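Local coordinates for protein phenol hydroxylase component phL (Pseudomonas stutzeri, PDB 3U52) that probably serves as the beta subunit of a bacterial multicomponent phenol hydroxylase, partnering the diiron-bearing subunit that oxidises phenol, at residues T97-C102 with A171-G176; P125-E130 with A180-S185; S53-T56 with P60-T63; G86-M91 with G157-G162. All blocks are in the same frame, centred on the assembly; numbering follows the deposited sequence.

Interaction 1 (T97-C102 with A171-G176)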
loop_
_atom_site.group_PDB
_atom_site.type_symbol
_atom_site.label_atom_id
_atom_site.label_comp_id
_atom_site.label_asym_id
_atom_site.label_seq_id
_atom_site.Cartn_x
_atom_site.Cartn_y
_atom_site.Cartn_z
ATOM N N THR D 97 14.063 20.137 -6.846
ATOM C CA THR D 97 13.322 21.374 -7.084
ATOM C C THR D 97 14.236 22.607 -6.977
ATOM O O THR D 97 14.103 23.521 -7.767
ATOM C CB THR D 97 12.134 21.409 -6.097
ATOM O OG1 THR D 97 11.097 20.618 -6.699
ATOM C CG2 THR D 97 11.637 22.778 -5.892
ATOM N N SER D 98 15.185 22.593 -6.036
ATOM C CA SER D 98 16.175 23.698 -5.926
ATOM C C SER D 98 17.112 23.756 -7.120
ATOM O O SER D 98 17.421 24.825 -7.593
ATOM C CB SER D 98 16.947 23.607 -4.633
ATOM O OG SER D 98 16.026 23.723 -3.581
ATOM N N PHE D 99 17.562 22.590 -7.601
ATOM C CA PHE D 99 18.328 22.500 -8.864
ATOM C C PHE D 99 17.572 23.017 -10.087
ATOM O O PHE D 99 18.134 23.745 -10.900
ATOM C CB PHE D 99 18.894 21.054 -9.093
ATOM C CG PHE D 99 20.211 20.834 -8.432
ATOM C CD1 PHE D 99 20.284 20.546 -7.078
ATOM C CD2 PHE D 99 21.393 21.012 -9.156
ATOM C CE1 PHE D 99 21.512 20.398 -6.438
ATOM C CE2 PHE D 99 22.632 20.884 -8.526
ATOM C CZ PHE D 99 22.700 20.577 -7.174
ATOM N N GLY D 100 16.310 22.634 -10.232
ATOM C CA GLY D 100 15.490 23.116 -11.355
ATOM C C GLY D 100 15.304 24.633 -11.330
ATOM O O GLY D 100 15.372 25.267 -12.356
ATOM N N PHE D 101 15.068 25.185 -10.149
ATOM C CA PHE D 101 14.930 26.627 -9.908
ATOM C C PHE D 101 16.213 27.411 -10.278
ATOM O O PHE D 101 16.140 28.436 -10.918
ATOM C CB PHE D 101 14.593 26.780 -8.435
ATOM C CG PHE D 101 14.325 28.175 -7.982
ATOM C CD1 PHE D 101 13.028 28.713 -8.052
ATOM C CD2 PHE D 101 15.329 28.926 -7.390
ATOM C CE1 PHE D 101 12.767 29.994 -7.563
ATOM C CE2 PHE D 101 15.080 30.207 -6.916
ATOM C CZ PHE D 101 13.804 30.735 -6.986
ATOM N N CYS D 102 17.390 26.920 -9.879
ATOM C CA CYS D 102 18.648 27.602 -10.199
ATOM C C CYS D 102 18.941 27.509 -11.699
ATOM O O CYS D 102 19.390 28.472 -12.305
ATOM C CB CYS D 102 19.803 27.043 -9.369
ATOM S SG CYS D 102 19.634 27.355 -7.580
ATOM N N ALA D 171 28.491 21.938 -11.418
ATOM C CA ALA D 171 29.417 22.231 -12.503
ATOM C C ALA D 171 28.718 22.145 -13.833
ATOM O O ALA D 171 28.954 22.992 -14.706
ATOM C CB ALA D 171 30.591 21.309 -12.459
ATOM N N LEU D 172 27.845 21.139 -13.996
ATOM C CA LEU D 172 27.071 20.984 -15.212
ATOM C C LEU D 172 26.125 22.152 -15.433
ATOM O O LEU D 172 25.838 22.519 -16.578
ATOM C CB LEU D 172 26.291 19.661 -15.212
ATOM C CG LEU D 172 27.202 18.462 -15.456
ATOM C CD1 LEU D 172 26.439 17.132 -15.373
ATOM C CD2 LEU D 172 27.953 18.570 -16.822
ATOM N N MET D 173 25.635 22.723 -14.343
ATOM C CA MET D 173 24.803 23.891 -14.440
ATOM C C MET D 173 25.646 25.026 -14.985
ATOM O O MET D 173 25.216 25.715 -15.880
ATOM C CB MET D 173 24.234 24.273 -13.069
ATOM C CG MET D 173 22.984 25.071 -13.215
ATOM S SD MET D 173 22.219 25.489 -11.663
ATOM C CE MET D 173 21.927 23.862 -10.964
ATOM N N ILE D 174 26.857 25.208 -14.444
ATOM C CA ILE D 174 27.761 26.281 -14.872
ATOM C C ILE D 174 28.192 26.182 -16.325
ATOM O O ILE D 174 28.323 27.227 -16.983
ATOM C CB ILE D 174 29.014 26.353 -13.970
ATOM C CG1 ILE D 174 28.624 26.868 -12.591
ATOM C CG2 ILE D 174 30.113 27.208 -14.629
ATOM C CD1 ILE D 174 29.689 26.715 -11.521
ATOM N N ASP D 175 28.399 24.962 -16.849
ATOM C CA ASP D 175 28.769 24.795 -18.263
ATOM C C ASP D 175 27.623 24.514 -19.235
ATOM O O ASP D 175 27.867 24.260 -20.426
ATOM C CB ASP D 175 29.883 23.752 -18.459
ATOM C CG ASP D 175 29.433 22.304 -18.162
ATOM O OD1 ASP D 175 28.269 21.918 -18.445
ATOM O OD2 ASP D 175 30.277 21.527 -17.666
ATOM N N GLY D 176 26.394 24.515 -18.728
ATOM C CA GLY D 176 25.255 24.288 -19.573
ATOM C C GLY D 176 25.148 22.868 -20.083
ATOM O O GLY D 176 24.730 22.648 -21.220
#
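M173 reaches F99 and C102 by swinging CG to the far side from its amide nitrogen (chi1 -156°), running straight through chi2 and bending only at chi3 (-59°), a kink that turns the terminal methyl toward the ring. On the other helix C102 sets SG beside its own backbone N (chi1 -65°), and it is CB that meets the thioether. M173 SD lies 3.7 Å from C102 CB, while M173 CE comes to 3.4 Å from F99 CD2 and 3.9 Å from F99 CE2, approaching that side of the ring at a slant. One methionine end thus fills the space between two side chains three residues apart on helix 81-105, a side chain of helix 147-175 laid against its neighbour in the helical bundle. The backbones stay well apart, with C102 CA and M173 CA 8.3 Å from each other. F99 is further held by helix 147-175 through a cation-pi contact with R169 and a ring meeting with Y166, and L249 of helix 246-249 packs on both F99 and C102. All three touching residues are buried, and the join between them is apolar: its hold rests on close fit and exclusion of water, not on directed bonds.

Interaction 2 (P125-E130 with A180-S185); sequences PLRHVE and AALDES
R127 meets L182, and P125 meets S185, where helix 126-143 packs against the opening turns of helix 180-191 in the helical bundle. The tight part is a sandwich round the R127 guanidinium: L182 CD1 sits 3.5 Å above the plane over its centre, and H128 CE1 lies on the opposite face, nearer the rim. Between the two side chains the closest approach is R127 CZ to L182 CD1, 3.6 Å. R127 gets there with CG between its backbone N and carbonyl carbon (chi1 55°), then an extended run to NE that carries the flat group across to the leucine. Its charge is met outside the two segments, by an acidic side chain of another protein's chain that pairs with NH2, so the sandwich borders a subunit interface. Away from this sandwich the contact thins: D183 is exposed, its OD1 stays 6.6 Å from R127 NH2, and that oxygen bonds instead to an aromatic side chain of the other protein. At the proline end packing is close again. P125 N carries no hydrogen to offer, and the serine hydroxyl pairs with L120 O, while S185 OG rests 3.2 Å from P125 CG and 3.3 Å from P125 CD.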
loop_
_atom_site.group_PDB
_atom_site.type_symbol
_atom_site.label_atom_id
_atom_site.label_comp_id
_atom_site.label_asym_id
_atom_site.label_seq_id
_atom_site.Cartn_x
_atom_site.Cartn_y
_atom_site.Cartn_z
ATOM N N PRO D 125 35.655 20.254 -6.707
ATOM C CA PRO D 125 36.538 19.075 -6.580
ATOM C C PRO D 125 36.298 18.186 -5.343
ATOM O O PRO D 125 36.759 17.046 -5.306
ATOM C CB PRO D 125 37.965 19.665 -6.627
ATOM C CG PRO D 125 37.794 21.053 -7.290
ATOM C CD PRO D 125 36.419 21.505 -6.743
ATOM N N LEU D 126 35.541 18.679 -4.370
ATOM C CA LEU D 126 35.034 17.851 -3.304
ATOM C C LEU D 126 34.264 16.603 -3.775
ATOM O O LEU D 126 34.152 15.667 -3.002
ATOM C CB LEU D 126 34.141 18.664 -2.347
ATOM C CG LEU D 126 34.780 19.845 -1.591
ATOM C CD1 LEU D 126 33.745 20.462 -0.634
ATOM C CD2 LEU D 126 35.956 19.341 -0.807
ATOM N N ARG D 127 33.733 16.571 -5.009
ATOM C CA ARG D 127 33.173 15.305 -5.503
ATOM C C ARG D 127 34.160 14.158 -5.481
ATOM O O ARG D 127 33.758 12.994 -5.407
ATOM C CB ARG D 127 32.623 15.423 -6.923
ATOM C CG ARG D 127 33.577 15.945 -7.976
ATOM C CD ARG D 127 32.885 16.043 -9.322
ATOM N NE ARG D 127 33.869 16.425 -10.319
ATOM C CZ ARG D 127 34.089 15.796 -11.473
ATOM N NH1 ARG D 127 33.329 14.775 -11.854
ATOM N NH2 ARG D 127 35.040 16.255 -12.280
ATOM N N HIS D 128 35.458 14.474 -5.610
ATOM C CA HIS D 128 36.491 13.420 -5.616
ATOM C C HIS D 128 36.722 12.860 -4.208
ATOM O O HIS D 128 37.007 11.668 -3.978
ATOM C CB HIS D 128 37.778 13.989 -6.230
ATOM C CG HIS D 128 37.599 14.566 -7.602
ATOM N ND1 HIS D 128 37.223 13.811 -8.696
ATOM C CD2 HIS D 128 37.746 15.832 -8.057
ATOM C CE1 HIS D 128 37.179 14.585 -9.766
ATOM N NE2 HIS D 128 37.493 15.815 -9.397
ATOM N N VAL D 129 36.517 13.714 -3.233
ATOM C CA VAL D 129 36.602 13.336 -1.833
ATOM C C VAL D 129 35.398 12.446 -1.505
ATOM O O VAL D 129 35.536 11.407 -0.842
ATOM C CB VAL D 129 36.642 14.608 -0.947
ATOM C CG1 VAL D 129 36.616 14.274 0.568
ATOM C CG2 VAL D 129 37.892 15.441 -1.312
ATOM N N GLU D 130 34.210 12.850 -1.997
ATOM C CA GLU D 130 32.979 12.031 -1.843
ATOM C C GLU D 130 33.191 10.636 -2.436
ATOM O O GLU D 130 32.754 9.605 -1.864
ATOM C CB GLU D 130 31.797 12.756 -2.532
ATOM C CG GLU D 130 31.374 14.032 -1.787
ATOM C CD GLU D 130 31.110 13.816 -0.282
ATOM O OE1 GLU D 130 30.374 12.860 0.048
ATOM O OE2 GLU D 130 31.641 14.564 0.602
ATOM N N ALA D 180 32.352 20.535 -19.751
ATOM C CA ALA D 180 33.560 21.358 -19.792
ATOM C C ALA D 180 34.006 21.817 -18.405
ATOM O O ALA D 180 35.183 21.791 -18.131
ATOM C CB ALA D 180 33.350 22.587 -20.712
ATOM N N ALA D 181 33.063 22.205 -17.541
ATOM C CA ALA D 181 33.361 22.694 -16.197
ATOM C C ALA D 181 33.834 21.551 -15.329
ATOM O O ALA D 181 34.554 21.774 -14.382
ATOM C CB ALA D 181 32.143 23.385 -15.545
ATOM N N LEU D 182 33.432 20.323 -15.652
ATOM C CA LEU D 182 33.877 19.166 -14.885
ATOM C C LEU D 182 35.322 18.810 -15.240
ATOM O O LEU D 182 36.125 18.438 -14.373
ATOM C CB LEU D 182 32.978 17.988 -15.163
ATOM C CG LEU D 182 31.962 17.516 -14.126
ATOM C CD1 LEU D 182 31.884 18.250 -12.806
ATOM C CD2 LEU D 182 30.630 17.274 -14.741
ATOM N N ASP D 183 35.643 18.933 -16.522
ATOM C CA ASP D 183 37.042 18.811 -17.001
ATOM C C ASP D 183 37.963 19.801 -16.281
ATOM O O ASP D 183 39.031 19.442 -15.794
ATOM C CB ASP D 183 37.105 19.033 -18.521
ATOM C CG ASP D 183 36.400 17.940 -19.320
ATOM O OD1 ASP D 183 35.972 16.899 -18.749
ATOM O OD2 ASP D 183 36.296 18.081 -20.570
ATOM N N GLU D 184 37.533 21.054 -16.205
ATOM C CA GLU D 184 38.323 22.115 -15.612
ATOM C C GLU D 184 38.587 21.854 -14.135
ATOM O O GLU D 184 39.718 22.004 -13.667
ATOM C CB GLU D 184 37.610 23.452 -15.816
ATOM C CG GLU D 184 38.222 24.607 -15.050
ATOM C CD GLU D 184 37.595 25.961 -15.391
ATOM O OE1 GLU D 184 36.834 26.047 -16.385
ATOM O OE2 GLU D 184 37.863 26.934 -14.647
ATOM N N SER D 185 37.528 21.483 -13.408
ATOM C CA SER D 185 37.578 21.247 -11.972
ATOM C C SER D 185 38.413 20.036 -11.660
ATOM O O SER D 185 39.148 20.054 -10.711
ATOM C CB SER D 185 36.169 21.056 -11.412
ATOM O OG SER D 185 36.196 21.163 -10.013
#

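Interaction 3 (S53-T56 with P60-T63); sequences SEHT and PTRT
A tight loop fold in the long connection between helices 31-36 and 81-105 brings H55 and T56 back against T61 and R62, the latter two on the short 3-10 segment 60-62. R62 runs extended from CG to NE (chi3 164°), carrying its guanidinium past the H55 ring. There it takes hold of the T56 carbonyl end-on: R62 NH2 lies 2.9 Å and NH1 3.0 Å from T56 O, two nitrogens sharing one oxygen. The NH2 donor comes in nearly along the C=O axis, whereas NH1 stands above the carbonyl plane, and the oxygen is tilted 22° from the guanidinium plane. The H55 ring lies between R62 and its own neighbour E54: R62 CG rides over one face, a CH-pi contact 4.0 Å from the centroid, and E54 CB lies on the opposite one. H55 CB covers one face of the guanidinium, 3.6 Å from R62 NH1. At the ring edge, in plane, H55 ND1 donates to T61 OG1 at 3.3 Å with an angle of 158°. T61 OG1 also bonds to D59 OD1, and D59 OD2 takes the T56 N-H; D52 completes the charge pairing through a salt bridge to R62 NH1. A leucine in place of R62 would probably leave the T56 carbonyl without its two donors and the D52 carboxylate without its cation, freeing this loop to shift. Since one arginine serves a carbonyl, a carboxylate and an imidazole face together, this partly exposed turn probably owes its shape more to directed polar bonds than to burial.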
loop_
_atom_site.group_PDB
_atom_site.type_symbol
_atom_site.label_atom_id
_atom_site.label_comp_id
_atom_site.label_asym_id
_atom_site.label_seq_id
_atom_site.Cartn_x
_atom_site.Cartn_y
_atom_site.Cartn_z
ATOM N N SER D 53 45.115 -13.898 3.455
ATOM C CA SER D 53 45.790 -15.030 4.158
ATOM C C SER D 53 45.461 -15.215 5.655
ATOM O O SER D 53 45.730 -16.276 6.225
ATOM C CB SER D 53 47.320 -14.979 3.965
ATOM O OG SER D 53 47.830 -13.686 4.189
ATOM N N GLU D 54 44.832 -14.207 6.249
ATOM C CA GLU D 54 44.825 -13.989 7.680
ATOM C C GLU D 54 43.437 -14.137 8.303
ATOM O O GLU D 54 43.334 -14.393 9.490
ATOM C CB GLU D 54 45.326 -12.582 8.007
ATOM C CG GLU D 54 46.699 -12.222 7.456
ATOM C CD GLU D 54 47.836 -12.979 8.140
ATOM O OE1 GLU D 54 48.166 -12.630 9.310
ATOM O OE2 GLU D 54 48.417 -13.911 7.507
ATOM N N HIS D 55 42.372 -13.933 7.530
ATOM C CA HIS D 55 41.049 -13.918 8.143
ATOM C C HIS D 55 40.096 -14.789 7.358
ATOM O O HIS D 55 40.303 -15.036 6.150
ATOM C CB HIS D 55 40.470 -12.494 8.217
ATOM C CG HIS D 55 41.424 -11.443 8.684
ATOM N ND1 HIS D 55 41.570 -11.108 10.008
ATOM C CD2 HIS D 55 42.221 -10.592 7.997
ATOM C CE1 HIS D 55 42.445 -10.126 10.120
ATOM N NE2 HIS D 55 42.860 -9.805 8.915
ATOM N N THR D 56 39.080 -15.303 8.042
ATOM C CA THR D 56 38.033 -16.070 7.394
ATOM C C THR D 56 37.045 -15.094 6.703
ATOM O O THR D 56 37.207 -13.905 6.753
ATOM C CB THR D 56 37.254 -16.972 8.375
ATOM O OG1 THR D 56 36.539 -16.148 9.322
ATOM C CG2 THR D 56 38.217 -17.912 9.128
ATOM N N PRO D 60 35.535 -11.030 12.663
ATOM C CA PRO D 60 35.616 -9.749 13.450
ATOM C C PRO D 60 37.036 -9.239 13.731
ATOM O O PRO D 60 37.210 -8.079 14.125
ATOM C CB PRO D 60 34.868 -10.076 14.751
ATOM C CG PRO D 60 34.971 -11.573 14.885
ATOM C CD PRO D 60 34.934 -12.128 13.453
ATOM N N THR D 61 38.025 -10.092 13.497
ATOM C CA THR D 61 39.421 -9.726 13.636
ATOM C C THR D 61 39.982 -8.907 12.484
ATOM O O THR D 61 41.156 -8.553 12.532
ATOM C CB THR D 61 40.353 -10.967 14.021
ATOM O OG1 THR D 61 40.429 -11.925 12.943
ATOM C CG2 THR D 61 39.793 -11.689 15.259
ATOM N N ARG D 62 39.163 -8.561 11.479
ATOM C CA ARG D 62 39.587 -7.598 10.418
ATOM C C ARG D 62 39.846 -6.225 10.990
ATOM O O ARG D 62 40.486 -5.392 10.341
ATOM C CB ARG D 62 38.607 -7.479 9.237
ATOM C CG ARG D 62 38.667 -8.659 8.317
ATOM C CD ARG D 62 37.978 -8.483 6.911
ATOM N NE ARG D 62 38.500 -9.578 6.113
ATOM C CZ ARG D 62 37.959 -10.778 6.051
ATOM N NH1 ARG D 62 38.564 -11.705 5.314
ATOM N NH2 ARG D 62 36.789 -11.037 6.672
ATOM N N THR D 63 39.345 -5.993 12.205
ATOM C CA THR D 63 39.715 -4.817 12.983
ATOM C C THR D 63 40.410 -5.217 14.287
ATOM O O THR D 63 40.136 -6.266 14.838
ATOM C CB THR D 63 38.497 -3.905 13.267
ATOM O OG1 THR D 63 38.940 -2.713 13.917
ATOM C CG2 THR D 63 37.481 -4.573 14.102
#

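Interaction 4 (G86-M91 with G157-G162); sequences GNRAKM and GMDRLG
The guanidinium of R88 receives the D159 carboxylate at its edge and not over a face, with D159 CG in the guanidinium plane and N87 OD1 also in plane. The carboxylate is turned, its plane 46° from that of the guanidinium, and both of its oxygens are therefore met from above the carboxylate plane. The grip is side-on, one nitrogen to each oxygen: R88 NE bonds to D159 OD1 at 2.8 Å, nearly straight at 166°, and R88 NH2 bonds to D159 OD2 at 3.0 Å. A bend at chi2 (-72°) swings the arginine so that NE and NH2 both face the acid. This buried two-pronged salt bridge links helices 81-105 and 147-175 in the helical bundle, with R88 CA and D159 CA 8.7 Å apart. Helix 251-274 closes on the pair: E259 OE2 forms a second salt bridge with R88 NH2, and W256 NE1 bonds to D159 OD2. From helix 81-105 itself, Y84 OH is hydrogen-bonded to D159 OD1. Replacing R88 with a methionine would probably leave the D159 and E259 carboxylates near each other with their shared cation missing. Aromatic side chains from the chain of another protein pack on both R88 and D159.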
loop_
_atom_site.group_PDB
_atom_site.type_symbol
_atom_site.label_atom_id
_atom_site.label_comp_id
_atom_site.label_asym_id
_atom_site.label_seq_id
_atom_site.Cartn_x
_atom_site.Cartn_y
_atom_site.Cartn_z
ATOM N N GLY D 86 12.948 5.949 2.229
ATOM C CA GLY D 86 11.807 6.834 2.464
ATOM C C GLY D 86 12.313 8.198 2.883
ATOM O O GLY D 86 11.873 9.220 2.361
ATOM N N ASN D 87 13.260 8.226 3.815
ATOM C CA ASN D 87 13.841 9.495 4.256
ATOM C C ASN D 87 14.596 10.179 3.121
ATOM O O ASN D 87 14.388 11.372 2.852
ATOM C CB ASN D 87 14.743 9.241 5.455
ATOM C CG ASN D 87 15.215 10.495 6.078
ATOM O OD1 ASN D 87 16.159 11.154 5.579
ATOM N ND2 ASN D 87 14.550 10.881 7.177
ATOM N N ARG D 88 15.430 9.445 2.397
ATOM C CA ARG D 88 16.143 10.061 1.290
ATOM C C ARG D 88 15.249 10.611 0.152
ATOM O O ARG D 88 15.582 11.619 -0.485
ATOM C CB ARG D 88 17.160 9.073 0.721
ATOM C CG ARG D 88 18.266 8.744 1.775
ATOM C CD ARG D 88 19.201 9.949 1.949
ATOM N NE ARG D 88 20.210 9.671 3.004
ATOM C CZ ARG D 88 20.061 9.881 4.303
ATOM N NH1 ARG D 88 18.942 10.395 4.782
ATOM N NH2 ARG D 88 21.052 9.551 5.143
ATOM N N ALA D 89 14.180 9.888 -0.171
ATOM C CA ALA D 89 13.236 10.321 -1.216
ATOM C C ALA D 89 12.657 11.676 -0.893
ATOM O O ALA D 89 12.487 12.479 -1.796
ATOM C CB ALA D 89 12.104 9.309 -1.377
ATOM N N LYS D 90 12.280 11.884 0.356
ATOM C CA LYS D 90 11.782 13.182 0.850
ATOM C C LYS D 90 12.831 14.281 0.677
ATOM O O LYS D 90 12.521 15.382 0.192
ATOM C CB LYS D 90 11.449 13.041 2.324
ATOM C CG LYS D 90 10.812 14.261 2.992
ATOM C CD LYS D 90 10.613 13.983 4.502
ATOM C CE LYS D 90 9.818 15.108 5.220
ATOM N NZ LYS D 90 8.975 14.594 6.381
ATOM N N MET D 91 14.075 13.995 1.085
ATOM C CA MET D 91 15.184 14.931 0.918
ATOM C C MET D 91 15.465 15.293 -0.516
ATOM O O MET D 91 15.691 16.477 -0.810
ATOM C CB MET D 91 16.467 14.373 1.526
ATOM C CG MET D 91 16.484 14.368 3.018
ATOM S SD MET D 91 17.892 13.526 3.741
ATOM C CE MET D 91 19.220 14.619 3.267
ATOM N N GLY D 157 27.751 5.288 2.341
ATOM C CA GLY D 157 28.515 5.260 1.074
ATOM C C GLY D 157 27.657 5.630 -0.126
ATOM O O GLY D 157 28.112 6.325 -1.044
ATOM N N MET D 158 26.409 5.170 -0.136
ATOM C CA MET D 158 25.486 5.567 -1.188
ATOM C C MET D 158 25.109 7.064 -1.101
ATOM O O MET D 158 25.044 7.727 -2.122
ATOM C CB MET D 158 24.257 4.631 -1.233
ATOM C CG MET D 158 24.593 3.142 -1.632
ATOM S SD MET D 158 25.956 2.945 -2.855
ATOM C CE MET D 158 27.380 2.403 -1.816
ATOM N N ASP D 159 24.939 7.595 0.104
ATOM C CA ASP D 159 24.753 9.049 0.319
ATOM C C ASP D 159 25.941 9.838 -0.246
ATOM O O ASP D 159 25.754 10.871 -0.851
ATOM C CB ASP D 159 24.707 9.339 1.807
ATOM C CG ASP D 159 23.460 8.776 2.496
ATOM O OD1 ASP D 159 22.472 8.473 1.798
ATOM O OD2 ASP D 159 23.485 8.627 3.744
ATOM N N ARG D 160 27.168 9.336 -0.044
ATOM C CA ARG D 160 28.380 10.055 -0.523
ATOM C C ARG D 160 28.398 10.128 -2.033
ATOM O O ARG D 160 28.782 11.153 -2.585
ATOM C CB ARG D 160 29.719 9.445 -0.002
ATOM C CG ARG D 160 29.805 9.153 1.469
ATOM C CD ARG D 160 29.385 10.350 2.356
ATOM N NE ARG D 160 30.368 11.429 2.374
ATOM C CZ ARG D 160 31.352 11.557 3.265
ATOM N NH1 ARG D 160 31.489 10.683 4.266
ATOM N NH2 ARG D 160 32.196 12.577 3.152
ATOM N N LEU D 161 27.996 9.057 -2.700
ATOM C CA LEU D 161 27.867 9.062 -4.148
ATOM C C LEU D 161 26.790 10.066 -4.603
ATOM O O LEU D 161 27.030 10.815 -5.525
ATOM C CB LEU D 161 27.494 7.681 -4.644
ATOM C CG LEU D 161 27.192 7.599 -6.128
ATOM C CD1 LEU D 161 28.511 7.925 -6.913
ATOM C CD2 LEU D 161 26.574 6.234 -6.516
ATOM N N GLY D 162 25.625 10.057 -3.951
ATOM C CA GLY D 162 24.572 11.078 -4.159
ATOM C C GLY D 162 25.082 12.499 -3.961
ATOM O O GLY D 162 24.846 13.352 -4.789
#

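Overall arrangement
Interaction 3 closes first along the chain; the others interleave, their first segments running in the order 4, 1, 2 and their second segments repeating it. Interactions 1 and 4 both join helices 81-105 and 147-175, with centres about 19 Å apart, so the two helices are pinned at two levels, one apolar and one ionic. Interaction 2 touches both: D175 OD2 meets A181 N at 2.9 Å, and E130 OE1 forms a 2.7 Å salt bridge with R160 NE. Helices 81-105, 126-143, 147-175 and 180-191 are thereby tied into one bundle. Interaction 3 lies apart, its centre about 46 Å from that of interaction 1 across the chain's centre, and joins two parts of a surface loop.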